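Local atomic coordinates of NreA (Staphylococcus aureus subsp. aureus, PDB entry 6K2H), a protein that binds nitrate through a GAF domain and probably serves as a nitrate sensor for the staphylococcal NreB-NreC two-component system. Residues A[41-46]-A[57-62]; A[104-109]-A[131-136]; A[64-69]-A[92-97]; A[15-20]-A[46-51]. The protein carries 1 engineered substitution. All coordinates share one frame; numbering follows the deposited sequence. Where two conformers were deposited one is given.

Three of the contacts use strands of the GAF-domain sheet, and interaction 3 joins the starts of two helices beside it. Interactions 1 and 3 are neighbours, their centres about 9 Å apart, and they share one 1,2-ethanediol molecule, which lies between W44, the first turn of helix 65-73 and the backbone of I96; the engineered A94 belongs to this pocket. Interaction 2 packs the loop that leads into helix 136-140 against strand 104-112, and its V105 touches L97 and L66 of interaction 3, at a centre spacing of about 15 Å. Interaction 4 shares Y46 with interaction 1 but secures helix 10-23 to the C-terminal end of strand 42-48, about 18 Å between centres from interaction 3.

Interaction 1: residues A[41-46]-A[57-62]; sequences PIKWHY and LIILRK. With EDO (1,2-ethanediol), chain B.
K43 of the edge strand reaches over to I58 of the 57-62 segment, and its long flexible chain suits the task. From CB the chain passes to CG, which comes within 3.7 Å of I58 O, and CD runs past the same oxygen. The bend at chi3 (72°) turns CE inward, and NZ then donates to I58 O at 2.9 Å from above the carbonyl plane while brushing I59 CG1. K56 O also accepts from NZ. I58 O also accepts from a water that itself accepts from W44 N, so this one oxygen links the segments twice.

I42 and L60 form a single antiparallel hydrogen-bonded bridge: I42 N to L60 O is 2.7 Å and nearly straight, and L60 N returns to I42 O at 2.9 Å. P41 CB rests on I59 CG2 at 3.5 Å and lies over one face of the R61 guanidinium, toward its rim; R61 NH2 bonds to S39 O. I58 CG2 meets the W44 ring at its edge, near the ring plane, and W44 NE1 donates to ethanediol O1 at 3.0 Å. I42, W44 and L60 pack on A67 of helix 65-73, and W44 also on strand 27-33 and helix 96-99.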
loop_
_atom_site.group_PDB
_atom_site.type_symbol
_atom_site.label_atom_id
_atom_site.label_comp_id
_atom_site.label_asym_id
_atom_site.label_seq_id
_atom_site.Cartn_x
_atom_site.Cartn_y
_atom_site.Cartn_z
ATOM N N PRO A 41 8.895 -2.443 13.312
ATOM C CA PRO A 41 7.575 -2.328 12.716
ATOM C C PRO A 41 7.708 -2.168 11.198
ATOM O O PRO A 41 8.833 -2.116 10.675
ATOM C CB PRO A 41 7.047 -1.052 13.314
ATOM C CG PRO A 41 8.265 -0.225 13.532
ATOM C CD PRO A 41 9.353 -1.181 13.921
ATOM N N ILE A 42 6.563 -2.057 10.572
ATOM C CA ILE A 42 6.489 -1.741 9.117
ATOM C C ILE A 42 6.026 -0.281 8.965
ATOM O O ILE A 42 5.170 0.198 9.726
ATOM C CB ILE A 42 5.504 -2.700 8.469
ATOM C CG1 ILE A 42 6.102 -4.113 8.512
ATOM C CG2 ILE A 42 5.165 -2.268 7.060
ATOM C CD1 ILE A 42 5.074 -5.208 8.424
ATOM N N LYS A 43 6.599 0.402 7.981
ATOM C CA LYS A 43 6.214 1.764 7.667
ATOM C C LYS A 43 6.009 1.974 6.221
ATOM O O LYS A 43 6.569 1.254 5.417
ATOM C CB LYS A 43 7.255 2.741 8.197
ATOM C CG LYS A 43 7.263 2.677 9.737
ATOM C CD LYS A 43 7.973 3.854 10.388
ATOM C CE LYS A 43 7.198 5.135 10.299
ATOM N NZ LYS A 43 6.355 5.447 11.483
ATOM N N TRP A 44 5.186 2.977 5.910
ATOM C CA TRP A 44 5.063 3.450 4.548
ATOM C C TRP A 44 6.272 4.361 4.286
ATOM O O TRP A 44 6.338 5.477 4.849
ATOM C CB TRP A 44 3.765 4.162 4.314
ATOM C CG TRP A 44 2.539 3.320 4.566
ATOM C CD1 TRP A 44 1.752 3.344 5.664
ATOM C CD2 TRP A 44 2.040 2.299 3.713
ATOM N NE1 TRP A 44 0.707 2.392 5.501
ATOM C CE2 TRP A 44 0.916 1.715 4.338
ATOM C CE3 TRP A 44 2.477 1.779 2.479
ATOM C CZ2 TRP A 44 0.171 0.692 3.729
ATOM C CZ3 TRP A 44 1.784 0.770 1.902
ATOM C CH2 TRP A 44 0.633 0.223 2.505
ATOM N N HIS A 45 7.199 3.843 3.510
ATOM C CA HIS A 45 8.518 4.455 3.264
ATOM C C HIS A 45 8.420 5.463 2.109
ATOM O O HIS A 45 9.085 6.498 2.150
ATOM C CB HIS A 45 9.618 3.420 2.922
ATOM C CG HIS A 45 10.225 2.711 4.115
ATOM N ND1 HIS A 45 9.501 1.889 4.944
ATOM C CD2 HIS A 45 11.488 2.714 4.612
ATOM C CE1 HIS A 45 10.269 1.448 5.925
ATOM N NE2 HIS A 45 11.492 1.902 5.724
ATOM N N TYR A 46 7.678 5.091 1.088
ATOM C CA TYR A 46 7.463 5.941 -0.124
ATOM C C TYR A 46 6.018 6.118 -0.414
ATOM O O TYR A 46 5.239 5.186 -0.255
ATOM C CB TYR A 46 8.156 5.361 -1.370
ATOM C CG TYR A 46 9.621 5.152 -1.206
ATOM C CD1 TYR A 46 10.496 6.184 -1.401
ATOM C CD2 TYR A 46 10.124 3.914 -0.793
ATOM C CE1 TYR A 46 11.862 6.001 -1.221
ATOM C CE2 TYR A 46 11.484 3.717 -0.601
ATOM C CZ TYR A 46 12.337 4.774 -0.771
ATOM O OH TYR A 46 13.671 4.531 -0.611
ATOM N N LEU A 57 3.467 9.086 10.324
ATOM C CA LEU A 57 3.120 8.795 11.731
ATOM C C LEU A 57 2.632 7.348 11.911
ATOM O O LEU A 57 2.500 6.856 13.020
ATOM C CB LEU A 57 2.038 9.780 12.178
ATOM C CG LEU A 57 2.433 11.243 11.890
ATOM C CD1 LEU A 57 1.322 12.162 12.345
ATOM C CD2 LEU A 57 3.780 11.612 12.525
ATOM N N ILE A 58 2.432 6.628 10.808
ATOM C CA ILE A 58 1.805 5.313 10.899
ATOM C C ILE A 58 2.846 4.248 11.227
ATOM O O ILE A 58 3.916 4.136 10.532
ATOM C CB ILE A 58 1.116 4.990 9.553
ATOM C CG1 ILE A 58 -0.054 5.994 9.343
ATOM C CG2 ILE A 58 0.643 3.529 9.486
ATOM C CD1 ILE A 58 -0.649 5.982 7.938
ATOM N N ILE A 59 2.548 3.446 12.257
ATOM C CA ILE A 59 3.448 2.375 12.660
ATOM C C ILE A 59 2.695 1.089 12.620
ATOM O O ILE A 59 1.765 0.876 13.401
ATOM C CB ILE A 59 4.001 2.622 14.097
ATOM C CG1 ILE A 59 4.774 3.930 14.161
ATOM C CG2 ILE A 59 4.960 1.498 14.524
ATOM C CD1 ILE A 59 4.973 4.452 15.572
ATOM N N LEU A 60 3.083 0.174 11.736
ATOM C CA LEU A 60 2.339 -1.092 11.623
ATOM C C LEU A 60 3.100 -2.316 12.053
ATOM O O LEU A 60 4.284 -2.330 12.008
ATOM C CB LEU A 60 1.898 -1.324 10.204
ATOM C CG LEU A 60 1.031 -0.227 9.581
ATOM C CD1 LEU A 60 1.093 -0.382 8.071
ATOM C CD2 LEU A 60 -0.357 -0.302 10.198
ATOM N N ARG A 61 2.387 -3.392 12.391
ATOM C CA ARG A 61 3.050 -4.665 12.764
ATOM C C ARG A 61 2.621 -5.747 11.815
ATOM O O ARG A 61 1.548 -5.668 11.194
ATOM C CB ARG A 61 2.701 -5.072 14.198
ATOM C CG ARG A 61 3.782 -4.797 15.244
ATOM C CD ARG A 61 4.179 -3.344 15.280
ATOM N NE ARG A 61 4.979 -2.961 16.445
ATOM C CZ ARG A 61 6.263 -3.271 16.652
ATOM N NH1 ARG A 61 6.858 -2.817 17.751
ATOM N NH2 ARG A 61 6.967 -4.018 15.793
ATOM N N LYS A 62 3.454 -6.785 11.718
ATOM C CA LYS A 62 3.108 -8.006 10.992
ATOM C C LYS A 62 1.673 -8.356 11.373
ATOM O O LYS A 62 1.323 -8.300 12.563
ATOM C CB LYS A 62 4.074 -9.181 11.357
ATOM C CG LYS A 62 4.099 -10.352 10.346
ATOM C CD LYS A 62 5.311 -10.276 9.408
ATOM C CE LYS A 62 5.518 -11.455 8.428
ATOM N NZ LYS A 62 6.854 -11.401 7.730
HETATM C C1 EDO B . -1.808 1.139 6.963
HETATM O O1 EDO B . -2.020 2.348 6.704
HETATM C C2 EDO B . -2.558 0.239 6.240
HETATM O O2 EDO B . -1.781 -0.861 6.389
HETATM O O HOH W 1 4.385 4.815 7.944
#

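Interaction 2: residues A[104-109]-A[131-136]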
loop_
_atom_site.group_PDB
_atom_site.type_symbol
_atom_site.label_atom_id
_atom_site.label_comp_id
_atom_site.label_asym_id
_atom_site.label_seq_id
_atom_site.Cartn_x
_atom_site.Cartn_y
_atom_site.Cartn_z
ATOM N N ALA A 104 -10.947 3.218 -2.564
ATOM C CA ALA A 104 -10.693 1.843 -3.075
ATOM C C ALA A 104 -9.207 1.598 -2.981
ATOM O O ALA A 104 -8.400 2.536 -3.113
ATOM C CB ALA A 104 -11.141 1.706 -4.510
ATOM N N VAL A 105 -8.816 0.356 -2.775
ATOM C CA VAL A 105 -7.397 0.008 -2.655
ATOM C C VAL A 105 -7.066 -1.371 -3.217
ATOM O O VAL A 105 -7.921 -2.294 -3.194
ATOM C CB VAL A 105 -6.819 0.091 -1.198
ATOM C CG1 VAL A 105 -6.872 1.502 -0.651
ATOM C CG2 VAL A 105 -7.556 -0.792 -0.264
ATOM N N LEU A 106 -5.854 -1.487 -3.727
ATOM C CA LEU A 106 -5.279 -2.729 -4.253
ATOM C C LEU A 106 -3.905 -2.786 -3.569
ATOM O O LEU A 106 -3.014 -1.960 -3.871
ATOM C CB LEU A 106 -5.101 -2.664 -5.771
ATOM C CG LEU A 106 -4.183 -3.719 -6.418
ATOM C CD1 LEU A 106 -4.699 -5.096 -6.145
ATOM C CD2 LEU A 106 -4.076 -3.452 -7.902
ATOM N N ALA A 107 -3.703 -3.764 -2.683
ATOM C CA ALA A 107 -2.399 -3.904 -2.031
ATOM C C ALA A 107 -1.766 -5.240 -2.435
ATOM O O ALA A 107 -2.384 -6.284 -2.308
ATOM C CB ALA A 107 -2.540 -3.840 -0.589
ATOM N N VAL A 108 -0.574 -5.139 -3.010
ATOM C CA VAL A 108 0.094 -6.347 -3.543
ATOM C C VAL A 108 1.434 -6.651 -2.899
ATOM O O VAL A 108 2.193 -5.726 -2.597
ATOM C CB VAL A 108 0.261 -6.222 -5.048
ATOM C CG1 VAL A 108 -1.071 -6.076 -5.750
ATOM C CG2 VAL A 108 1.205 -5.085 -5.447
ATOM N N PRO A 109 1.750 -7.940 -2.677
ATOM C CA PRO A 109 3.052 -8.270 -2.086
ATOM C C PRO A 109 4.163 -8.003 -3.077
ATOM O O PRO A 109 4.001 -8.200 -4.326
ATOM C CB PRO A 109 2.929 -9.738 -1.783
ATOM C CG PRO A 109 1.955 -10.278 -2.740
ATOM C CD PRO A 109 0.930 -9.152 -2.874
ATOM N N PRO A 131 -8.838 0.568 -11.698
ATOM C CA PRO A 131 -8.923 0.216 -13.118
ATOM C C PRO A 131 -8.800 -1.252 -13.397
ATOM O O PRO A 131 -9.504 -1.711 -14.246
ATOM C CB PRO A 131 -7.783 1.017 -13.765
ATOM C CG PRO A 131 -7.502 2.135 -12.846
ATOM C CD PRO A 131 -7.743 1.484 -11.453
ATOM N N LYS A 132 -7.858 -1.946 -12.735
ATOM C CA LYS A 132 -7.458 -3.316 -13.023
ATOM C C LYS A 132 -6.756 -3.941 -11.800
ATOM O O LYS A 132 -5.982 -3.275 -11.113
ATOM C CB LYS A 132 -6.483 -3.253 -14.182
ATOM C CG LYS A 132 -5.855 -4.522 -14.549
ATOM C CD LYS A 132 -4.974 -4.340 -15.807
ATOM C CE LYS A 132 -4.674 -5.681 -16.320
ATOM N NZ LYS A 132 -3.946 -5.578 -17.622
ATOM N N ILE A 133 -7.042 -5.209 -11.536
ATOM C CA ILE A 133 -6.451 -5.960 -10.397
ATOM C C ILE A 133 -5.205 -6.655 -10.970
ATOM O O ILE A 133 -5.337 -7.361 -11.960
ATOM C CB ILE A 133 -7.505 -7.040 -9.990
ATOM C CG1 ILE A 133 -8.780 -6.324 -9.559
ATOM C CG2 ILE A 133 -7.045 -7.960 -8.887
ATOM C CD1 ILE A 133 -8.554 -5.291 -8.458
ATOM N N PHE A 134 -4.031 -6.460 -10.375
ATOM C CA PHE A 134 -2.796 -7.124 -10.752
ATOM C C PHE A 134 -2.442 -8.326 -9.888
ATOM O O PHE A 134 -2.627 -8.313 -8.674
ATOM C CB PHE A 134 -1.623 -6.141 -10.648
ATOM C CG PHE A 134 -1.815 -4.940 -11.489
ATOM C CD1 PHE A 134 -1.995 -5.092 -12.838
ATOM C CD2 PHE A 134 -1.836 -3.668 -10.937
ATOM C CE1 PHE A 134 -2.188 -3.980 -13.650
ATOM C CE2 PHE A 134 -2.020 -2.547 -11.738
ATOM C CZ PHE A 134 -2.217 -2.711 -13.096
ATOM N N ASP A 135 -1.906 -9.326 -10.580
ATOM C CA ASP A 135 -1.333 -10.551 -10.027
ATOM C C ASP A 135 0.082 -10.312 -9.603
ATOM O O ASP A 135 0.648 -9.282 -9.939
ATOM C CB ASP A 135 -1.223 -11.623 -11.148
ATOM C CG ASP A 135 -2.161 -12.720 -10.980
ATOM O OD1 ASP A 135 -2.357 -13.424 -11.982
ATOM O OD2 ASP A 135 -2.695 -12.907 -9.874
ATOM N N ASN A 136 0.674 -11.318 -8.961
ATOM C CA ASN A 136 2.118 -11.349 -8.711
ATOM C C ASN A 136 2.896 -11.338 -10.006
ATOM O O ASN A 136 3.909 -10.664 -10.128
ATOM C CB ASN A 136 2.534 -12.619 -7.937
ATOM C CG ASN A 136 2.062 -12.637 -6.496
ATOM O OD1 ASN A 136 2.062 -11.624 -5.805
ATOM N ND2 ASN A 136 1.718 -13.831 -6.015
HETATM O O HOH W 2 2.280 -9.220 -6.175
#
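L106 projects from the GAF-domain sheet onto F134, joining strand 104-112 to the loop that leads into the C-terminal helix 136-140. The two segments run nearly parallel, 9° apart, but L106 CA and I133 CA are still 7.0 Å from each other, so side chains rather than sheet pairing make the contact.

L106 points its CB toward the loop, with CG anti to the backbone N (chi1 164°); chi2, near 60°, then places the methyls. CD2 does most of the touching: it lies 3.7 Å from K132 O and 3.8 Å from F134 CD2, the leucine crossing the phenylalanine side chain at about a right angle. K132 O lies over one face of the F134 ring, toward its rim, and the F134 side chain also packs on I139. A leucine suits this spot because it offers two methyls, the other, CD1, loosely approaching I133 CD1. V108 points the same way, and its CG1 sits 4.0 Å from F134 O. F134 N is buried by the contact with no partner in the model.

At the far end N136, whose OD1 also takes a weak bond from W111 NE1, crosses the proline ring at about a right angle and sets OD1 3.3 Å from P109 CG.

Interaction 3: residues A[64-69]-A[92-97]; sequences RGLAGT and IDAPIL. Engineered in segment 92-97: A94 (natural residue Tyr). With EDO (1,2-ethanediol), chain B.
D93 turns its carboxylate toward G65 because CG stands anti to its own backbone N (chi1 163°), while R64 folds back, bent at chi2 and chi3, to bring its guanidinium to the same acid. OD1 of D93 is thus approached twice. G65 N donates to it from above the carboxylate plane, at 3.3 Å and a modest 143°, and R64 NH1 forms a salt bridge across planes turned 75° apart. The arginine is poorly ordered, so the salt bridge is probably a mobile surface link.

Glycine suits position 65 on two counts. Its phi is positive, and its CA presses to 3.1 Å from D93 O, where a CB would collide with that oxygen. Deeper in, L66 lays CG against CB of A94, 3.9 Å away, and its CD1 meets CG2 of I96 and CD2 of L97. A94 is an engineered alanine, tyrosine in the natural sequence; CB also packs beside the ethanediol carbon C2.

The diol, probably from the crystallisation liquor, takes A67 N on O2 at 3.0 Å and nearly straight, with a weak second bond from L66 N. Its other hydroxyl, the one also held by W44, lies near I96 N, at a distance short enough to be doubtful. Backbone N-H groups at the first turns of two helices converging on a small polar guest are typical of an anion site, consistent with the nitrate-binding pocket of this GAF domain.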
loop_
_atom_site.group_PDB
_atom_site.type_symbol
_atom_site.label_atom_id
_atom_site.label_comp_id
_atom_site.label_asym_id
_atom_site.label_seq_id
_atom_site.Cartn_x
_atom_site.Cartn_y
_atom_site.Cartn_z
ATOM N N ARG A 64 -1.024 -6.569 10.924
ATOM C CA ARG A 64 -1.872 -5.388 11.127
ATOM C C ARG A 64 -1.966 -4.538 9.857
ATOM O O ARG A 64 -0.928 -4.179 9.267
ATOM C CB ARG A 64 -1.330 -4.524 12.259
ATOM C CG ARG A 64 -0.798 -5.286 13.481
ATOM C CD ARG A 64 -1.732 -6.371 14.021
ATOM N NE ARG A 64 -3.131 -5.953 13.938
ATOM C CZ ARG A 64 -4.188 -6.758 13.823
ATOM N NH1 ARG A 64 -5.395 -6.209 13.747
ATOM N NH2 ARG A 64 -4.070 -8.089 13.798
ATOM N N GLY A 65 -3.201 -4.171 9.514
ATOM C CA GLY A 65 -3.501 -3.250 8.428
ATOM C C GLY A 65 -3.332 -3.896 7.076
ATOM O O GLY A 65 -3.152 -5.111 6.952
ATOM N N LEU A 66 -3.332 -3.070 6.054
ATOM C CA LEU A 66 -3.124 -3.587 4.742
ATOM C C LEU A 66 -1.703 -4.111 4.579
ATOM O O LEU A 66 -1.524 -5.189 4.052
ATOM C CB LEU A 66 -3.340 -2.545 3.667
ATOM C CG LEU A 66 -4.780 -1.989 3.666
ATOM C CD1 LEU A 66 -4.793 -0.629 3.043
ATOM C CD2 LEU A 66 -5.665 -2.916 2.898
ATOM N N ALA A 67 -0.719 -3.305 4.933
ATOM C CA ALA A 67 0.672 -3.709 4.716
ATOM C C ALA A 67 1.005 -4.935 5.590
ATOM O O ALA A 67 1.632 -5.914 5.140
ATOM C CB ALA A 67 1.617 -2.578 5.009
ATOM N N GLY A 68 0.647 -4.887 6.857
ATOM C CA GLY A 68 0.998 -6.030 7.704
ATOM C C GLY A 68 0.324 -7.313 7.347
ATOM O O GLY A 68 0.917 -8.403 7.478
ATOM N N THR A 69 -0.910 -7.226 6.893
ATOM C CA THR A 69 -1.625 -8.422 6.475
ATOM C C THR A 69 -1.013 -9.005 5.204
ATOM O O THR A 69 -0.788 -10.194 5.119
ATOM C CB THR A 69 -3.126 -8.113 6.296
ATOM O OG1 THR A 69 -3.649 -7.541 7.523
ATOM C CG2 THR A 69 -3.909 -9.303 5.911
ATOM N N ILE A 92 -9.561 2.473 10.940
ATOM C CA ILE A 92 -8.509 2.695 11.858
ATOM C C ILE A 92 -7.470 1.545 11.871
ATOM O O ILE A 92 -6.331 1.819 12.161
ATOM C CB ILE A 92 -9.089 3.106 13.243
ATOM C CG1 ILE A 92 -8.120 3.966 14.012
ATOM C CG2 ILE A 92 -9.479 1.888 14.024
ATOM C CD1 ILE A 92 -8.719 4.557 15.285
ATOM N N ASP A 93 -7.825 0.304 11.531
ATOM C CA ASP A 93 -6.873 -0.826 11.396
ATOM C C ASP A 93 -5.887 -0.616 10.253
ATOM O O ASP A 93 -4.765 -1.105 10.313
ATOM C CB ASP A 93 -7.605 -2.186 11.154
ATOM C CG ASP A 93 -6.659 -3.324 10.591
ATOM O OD1 ASP A 93 -5.881 -3.931 11.377
ATOM O OD2 ASP A 93 -6.705 -3.629 9.353
ATOM N N ALA A 94 -6.287 0.143 9.230
ATOM C CA ALA A 94 -5.438 0.357 8.064
ATOM C C ALA A 94 -5.321 1.883 7.874
ATOM O O ALA A 94 -5.992 2.407 7.009
ATOM C CB ALA A 94 -6.131 -0.275 6.858
ATOM N N PRO A 95 -4.596 2.551 8.767
ATOM C CA PRO A 95 -4.674 3.987 8.909
ATOM C C PRO A 95 -4.350 4.790 7.654
ATOM O O PRO A 95 -4.790 5.922 7.551
ATOM C CB PRO A 95 -3.693 4.335 10.020
ATOM C CG PRO A 95 -3.075 3.113 10.456
ATOM C CD PRO A 95 -3.766 1.952 9.826
ATOM N N ILE A 96 -3.599 4.241 6.713
ATOM C CA ILE A 96 -3.391 5.026 5.459
ATOM C C ILE A 96 -4.709 5.329 4.765
ATOM O O ILE A 96 -4.896 6.338 4.102
ATOM C CB ILE A 96 -2.393 4.290 4.528
ATOM C CG1 ILE A 96 -1.908 5.182 3.411
ATOM C CG2 ILE A 96 -3.018 3.041 3.927
ATOM C CD1 ILE A 96 -1.028 6.253 3.868
ATOM N N LEU A 97 -5.720 4.457 4.907
ATOM C CA LEU A 97 -7.038 4.816 4.387
ATOM C C LEU A 97 -7.670 6.109 4.966
ATOM O O LEU A 97 -8.349 6.789 4.282
ATOM C CB LEU A 97 -8.037 3.679 4.684
ATOM C CG LEU A 97 -7.718 2.317 4.166
ATOM C CD1 LEU A 97 -8.779 1.333 4.672
ATOM C CD2 LEU A 97 -7.673 2.291 2.706
HETATM C C1 EDO B . -1.808 1.139 6.963
HETATM O O1 EDO B . -2.020 2.348 6.704
HETATM C C2 EDO B . -2.558 0.239 6.240
HETATM O O2 EDO B . -1.781 -0.861 6.389
#

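Interaction 4: residues A[15-20]-A[46-51]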
loop_
_atom_site.group_PDB
_atom_site.type_symbol
_atom_site.label_atom_id
_atom_site.label_comp_id
_atom_site.label_asym_id
_atom_site.label_seq_id
_atom_site.Cartn_x
_atom_site.Cartn_y
_atom_site.Cartn_z
ATOM N N THR A 15 10.232 5.845 -9.673
ATOM C CA THR A 15 9.536 4.711 -10.241
ATOM C C THR A 15 8.122 4.664 -9.667
ATOM O O THR A 15 7.159 4.444 -10.393
ATOM C CB THR A 15 10.231 3.403 -9.939
ATOM O OG1 THR A 15 11.561 3.460 -10.468
ATOM C CG2 THR A 15 9.504 2.267 -10.566
ATOM N N LEU A 16 8.001 4.905 -8.359
ATOM C CA LEU A 16 6.647 4.865 -7.766
ATOM C C LEU A 16 5.801 5.934 -8.384
ATOM O O LEU A 16 4.657 5.677 -8.731
ATOM C CB LEU A 16 6.672 4.947 -6.207
ATOM C CG LEU A 16 5.304 4.827 -5.508
ATOM C CD1 LEU A 16 4.666 3.441 -5.704
ATOM C CD2 LEU A 16 5.400 5.176 -4.033
ATOM N N ASP A 17 6.333 7.133 -8.589
ATOM C CA ASP A 17 5.534 8.195 -9.161
ATOM C C ASP A 17 5.092 7.888 -10.591
ATOM O O ASP A 17 3.946 8.187 -10.979
ATOM C CB ASP A 17 6.303 9.508 -9.211
ATOM C CG ASP A 17 6.526 10.136 -7.839
ATOM O OD1 ASP A 17 5.732 9.997 -6.904
ATOM O OD2 ASP A 17 7.503 10.908 -7.740
ATOM N N LYS A 18 6.011 7.301 -11.351
ATOM C CA LYS A 18 5.747 6.973 -12.747
ATOM C C LYS A 18 4.618 5.935 -12.788
ATOM O O LYS A 18 3.617 6.204 -13.453
ATOM C CB LYS A 18 6.997 6.416 -13.414
ATOM C CG LYS A 18 6.870 6.119 -14.912
ATOM C CD LYS A 18 7.802 4.975 -15.301
ATOM C CE LYS A 18 9.184 5.389 -15.784
ATOM N NZ LYS A 18 9.375 5.207 -17.264
ATOM N N ILE A 19 4.822 4.792 -12.115
ATOM C CA ILE A 19 3.857 3.658 -12.060
ATOM C C ILE A 19 2.460 4.069 -11.586
ATOM O O ILE A 19 1.459 3.657 -12.172
ATOM C CB ILE A 19 4.362 2.483 -11.199
ATOM C CG1 ILE A 19 5.612 1.872 -11.863
ATOM C CG2 ILE A 19 3.356 1.319 -11.154
ATOM C CD1 ILE A 19 6.222 0.727 -11.084
ATOM N N ARG A 20 2.398 4.855 -10.522
ATOM C CA ARG A 20 1.120 5.333 -10.007
ATOM C C ARG A 20 0.339 6.042 -11.151
ATOM O O ARG A 20 -0.849 5.779 -11.406
ATOM C CB ARG A 20 1.340 6.281 -8.838
ATOM C CG ARG A 20 0.047 6.957 -8.527
ATOM C CD ARG A 20 0.040 7.917 -7.415
ATOM N NE ARG A 20 0.699 9.205 -7.802
ATOM C CZ ARG A 20 0.115 10.219 -8.415
ATOM N NH1 ARG A 20 -1.129 10.140 -8.857
ATOM N NH2 ARG A 20 0.814 11.328 -8.610
ATOM N N TYR A 46 7.678 5.091 1.088
ATOM C CA TYR A 46 7.463 5.941 -0.124
ATOM C C TYR A 46 6.018 6.118 -0.414
ATOM O O TYR A 46 5.239 5.186 -0.255
ATOM C CB TYR A 46 8.156 5.361 -1.370
ATOM C CG TYR A 46 9.621 5.152 -1.206
ATOM C CD1 TYR A 46 10.496 6.184 -1.401
ATOM C CD2 TYR A 46 10.124 3.914 -0.793
ATOM C CE1 TYR A 46 11.862 6.001 -1.221
ATOM C CE2 TYR A 46 11.484 3.717 -0.601
ATOM C CZ TYR A 46 12.337 4.774 -0.771
ATOM O OH TYR A 46 13.671 4.531 -0.611
ATOM N N VAL A 47 5.611 7.325 -0.816
ATOM C CA VAL A 47 4.226 7.573 -1.222
ATOM C C VAL A 47 4.228 8.404 -2.513
ATOM O O VAL A 47 5.247 9.123 -2.794
ATOM C CB VAL A 47 3.351 8.307 -0.174
ATOM C CG1 VAL A 47 3.133 7.518 1.081
ATOM C CG2 VAL A 47 3.891 9.684 0.119
ATOM N N SER A 48 3.129 8.375 -3.263
ATOM C CA SER A 48 3.076 9.188 -4.529
ATOM C C SER A 48 1.650 9.631 -4.632
ATOM O O SER A 48 0.715 8.844 -4.321
ATOM C CB SER A 48 3.500 8.373 -5.727
ATOM O OG SER A 48 3.276 9.098 -6.930
ATOM N N GLY A 49 1.436 10.892 -4.986
ATOM C CA GLY A 49 0.061 11.417 -5.008
ATOM C C GLY A 49 -0.554 11.654 -3.611
ATOM O O GLY A 49 -1.764 11.846 -3.478
ATOM N N ASN A 50 0.270 11.735 -2.606
ATOM C CA ASN A 50 -0.158 11.941 -1.251
ATOM C C ASN A 50 -0.702 13.333 -1.054
ATOM O O ASN A 50 -0.145 14.337 -1.580
ATOM C CB ASN A 50 0.959 11.659 -0.239
ATOM C CG ASN A 50 2.159 12.577 -0.382
ATOM O OD1 ASN A 50 2.777 12.651 -1.458
ATOM N ND2 ASN A 50 2.507 13.258 0.677
ATOM N N LYS A 51 -1.736 13.403 -0.237
ATOM C CA LYS A 51 -2.298 14.696 0.145
ATOM C C LYS A 51 -1.534 15.328 1.309
ATOM O O LYS A 51 -1.525 16.565 1.435
ATOM C CB LYS A 51 -3.767 14.604 0.496
ATOM C CG LYS A 51 -4.608 14.088 -0.655
ATOM C CD LYS A 51 -6.060 14.298 -0.483
ATOM C CE LYS A 51 -6.593 13.454 0.682
ATOM N NZ LYS A 51 -7.989 13.824 0.958
#
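S48 meets D17 and R20 with a single hydroxyl, and of all the residues here it has the most surface buried by the contact. OG stands anti to the backbone N, facing the helix. From there it donates to D17 OD1 at 2.6 Å, meeting the carboxylate on its anti side and close to its plane, and accepts from R20 NE at 2.7 Å. Serine suits the place: it is small enough to fit under the helix, where D17 CA and S48 CA are only 5.3 Å apart, and its hydroxyl can give one bond and take another, so the acid and the base are joined through it.

R20 leaves the helix fully extended as far as CD and then turns at chi3 (75°), which swings NE toward S48. The bond it makes is fairly straight, 164°, with OG lying in the guanidinium plane. G49 CA lies over one face of the guanidinium, toward the rim, 3.4 Å above it. A CB on G49 would clash with CZ, and the positive phi there also favours glycine. At the far end R20 NH1 bonds to Y25 O.

These residues join helix 10-23 to the C-terminal end of strand 42-48, an edge strand of the antiparallel sheet of the GAF fold; the axes of the short segments 15-20 and 46-48 approach to 7.8 Å, 37° apart in direction.

L16 supplies the apolar part. It points at the strand, CD2 touching Y46 CB at 3.8 Å and CG lying over S48 CB. Its side chain also packs on A28 and L120.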